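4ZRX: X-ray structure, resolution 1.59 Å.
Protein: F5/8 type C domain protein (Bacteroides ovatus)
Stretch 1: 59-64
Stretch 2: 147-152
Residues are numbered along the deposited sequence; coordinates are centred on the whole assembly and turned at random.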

# COMPACT_ATOMS: atom_id res chain seq x y z
N GLU A 59 8.14 -16.52 3.57
CA GLU A 59 8.06 -15.10 3.79
C GLU A 59 9.07 -14.61 4.82
O GLU A 59 9.60 -13.53 4.67
N TRP A 60 9.23 -15.38 5.90
CA TRP A 60 10.29 -15.11 6.87
C TRP A 60 11.15 -16.38 6.92
O TRP A 60 10.64 -17.47 7.12
N GLY A 61 12.44 -16.21 6.74
CA GLY A 61 13.39 -17.35 6.90
C GLY A 61 13.77 -17.50 8.35
O GLY A 61 13.54 -16.62 9.19
N ASP A 62 14.45 -18.61 8.67
CA ASP A 62 14.73 -18.92 10.08
C ASP A 62 16.20 -18.81 10.45
O ASP A 62 16.58 -19.06 11.62
N GLY A 63 17.06 -18.50 9.49
CA GLY A 63 18.49 -18.32 9.78
C GLY A 63 19.31 -19.62 9.62
O GLY A 63 20.52 -19.60 9.63
N LYS A 64 18.62 -20.71 9.36
CA LYS A 64 19.26 -22.04 9.18
C LYS A 64 19.37 -22.42 7.73
O LYS A 64 19.89 -23.48 7.42
N PRO A 147 17.39 -5.26 11.47
CA PRO A 147 17.95 -5.30 12.85
C PRO A 147 17.86 -6.71 13.43
O PRO A 147 18.87 -7.22 13.91
N TRP A 148 16.69 -7.36 13.33
CA TRP A 148 16.53 -8.74 13.81
C TRP A 148 17.30 -9.67 12.85
O TRP A 148 17.09 -9.65 11.64
N ASP A 149 18.20 -10.49 13.40
CA ASP A 149 19.03 -11.36 12.60
C ASP A 149 18.97 -12.74 13.25
O ASP A 149 19.47 -12.94 14.36
N ARG A 150 18.36 -13.69 12.56
CA ARG A 150 18.13 -15.00 13.11
C ARG A 150 19.31 -15.94 12.84
O ARG A 150 19.26 -17.08 13.27
N ASN A 151 20.31 -15.51 12.08
CA ASN A 151 21.47 -16.36 11.78
C ASN A 151 22.63 -16.01 12.67
O ASN A 151 23.28 -16.91 13.23
N ALA A 152 22.91 -14.74 12.83
CA ALA A 152 24.10 -14.29 13.52
C ALA A 152 24.18 -14.83 14.96
O ALA A 152 23.31 -14.58 15.79

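Two irregular loop segments, far apart in sequence, meet here without a helix or strand to set their register, so the contact depends on side-chain conformation and on one point where the backbones come very close. That point is Gly63 against Asn151, whose CA atoms lie 4.1 Å apart. Gly63 earns its place twice over. Its phi of 92° with psi near zero would jam a beta carbon against the preceding carbonyl oxygen, and the same ideal beta carbon would sit 2.3 Å from Arg150 O and 2.9 Å from Asn151 N. With only hydrogens there, Gly63 CA can rest 3.8 Å from Arg150 O.

The close approach is fastened by Asn151. Its CA-to-CB bond points sideways, but chi1 in the t well (175°) and chi2 of -91° bring the amide to the backbone of the first stretch, where ND2 donates a hydrogen bond to Gly63 O at 2.8 Å and a nearly straight 167°. The loop that presents Asn151 is itself held by Asp149. That side chain starts away from the partner stretch and, with chi1 t, uses OD1 to accept from both Asn151 N and Ala152 N, each at 2.9 Å, capturing two successive amides of its own turn.

Asp62 plays a similar inward-looking part on the first stretch. Its CA-to-CB bond points away, and the p rotamer (64°) with chi2 near zero places OD1 2.9 Å from Lys64 N, from which it accepts a hydrogen bond spanning Gly63. Lys64 also points away and takes no part in the contact. The backbone of Asp62 faces the interface: its O lies 3.6 Å from Arg150 CB, and a single water donates to Asp62 O at 3.0 Å and to Arg150 O at 2.7 Å, linking two carbonyls that could not bond to each other directly.

Arg150 gives up more surface to the other stretch than any other residue. It points toward the first stretch, leaves the backbone with chi1 m and chi2 t, then bends at chi3 (85°, p), so that the guanidinium lies along the loop from Trp60 to Asp62. One face of the Arg150 guanidinium is covered by Asp62 CA, while Trp60 CB approaches its edge, 4.3 Å from Arg150 NH1. Arg150 NH1 also comes within 2.9 Å of Gly61 O.

At the far end each tryptophan's CA-to-CB bond points toward the other stretch. Trp60 is m (-81°) with chi2 of 6°; Trp148 is t (-179°) with chi2 of 31°. These rotamers bring the six-membered rings together edge to face, the edge of Trp148 directed at the face of Trp60, with planes at 77°, centroids 5.2 Å apart and the two CZ3 atoms at 3.6 Å. Trp148 is buried, with NE1 satisfied elsewhere in the structure, whereas Trp60 remains exposed. The rule to read is glycine where backbones nearly touch, an amide to lock them, and long or broad side chains where the gap widens.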

# COMPACT_ATOMS: atom_id res chain seq x y z
CB GLU A 59 6.63 -14.64 4.21
CG GLU A 59 5.69 -14.57 2.97
CD GLU A 59 6.08 -13.38 2.08
OE1 GLU A 59 5.88 -12.23 2.55
OE2 GLU A 59 6.59 -13.61 0.96
CB TRP A 60 9.75 -14.84 8.27
CG TRP A 60 9.25 -13.44 8.53
CD1 TRP A 60 9.13 -12.43 7.65
CD2 TRP A 60 8.77 -12.94 9.79
NE1 TRP A 60 8.60 -11.31 8.27
CE2 TRP A 60 8.40 -11.59 9.59
CE3 TRP A 60 8.63 -13.50 11.06
CZ2 TRP A 60 7.87 -10.78 10.63
CZ3 TRP A 60 8.12 -12.70 12.10
CH2 TRP A 60 7.75 -11.35 11.86
CB ASP A 62 14.20 -20.30 10.42
CG ASP A 62 14.88 -21.43 9.64
OD1 ASP A 62 15.84 -21.21 8.84
OD2 ASP A 62 14.40 -22.58 9.77
CB LYS A 64 18.44 -23.12 9.92
CG LYS A 64 18.47 -22.90 11.39
CD LYS A 64 17.92 -24.03 12.17
CE LYS A 64 16.42 -23.95 12.27
NZ LYS A 64 16.06 -23.01 13.42
CB PRO A 147 17.08 -4.28 13.61
CG PRO A 147 16.63 -3.34 12.52
CD PRO A 147 16.39 -4.17 11.34
CB TRP A 148 15.05 -9.11 13.83
CG TRP A 148 14.69 -10.51 14.32
CD1 TRP A 148 15.35 -11.28 15.26
CD2 TRP A 148 13.57 -11.26 13.91
NE1 TRP A 148 14.68 -12.48 15.44
CE2 TRP A 148 13.58 -12.48 14.64
CE3 TRP A 148 12.53 -11.03 13.00
CZ2 TRP A 148 12.60 -13.47 14.45
CZ3 TRP A 148 11.59 -11.99 12.80
CH2 TRP A 148 11.62 -13.21 13.54
CB ASP A 149 20.46 -10.80 12.54
CG ASP A 149 21.36 -11.53 11.59
OD1 ASP A 149 21.22 -12.78 11.47
OD2 ASP A 149 22.26 -10.87 10.94
CB ARG A 150 16.87 -15.60 12.49
CG ARG A 150 15.63 -14.73 12.79
CD ARG A 150 14.41 -15.30 12.09
NE ARG A 150 13.78 -16.35 12.90
CZ ARG A 150 12.57 -16.86 12.65
NH1 ARG A 150 11.87 -16.53 11.58
NH2 ARG A 150 12.07 -17.76 13.48
CB ASN A 151 21.90 -16.19 10.35
CG ASN A 151 23.17 -16.96 10.04
OD1 ASN A 151 24.30 -16.45 10.16
ND2 ASN A 151 23.00 -18.24 9.69
CB ALA A 152 24.19 -12.78 13.52
O HOH W 1 19.09 -19.79 13.08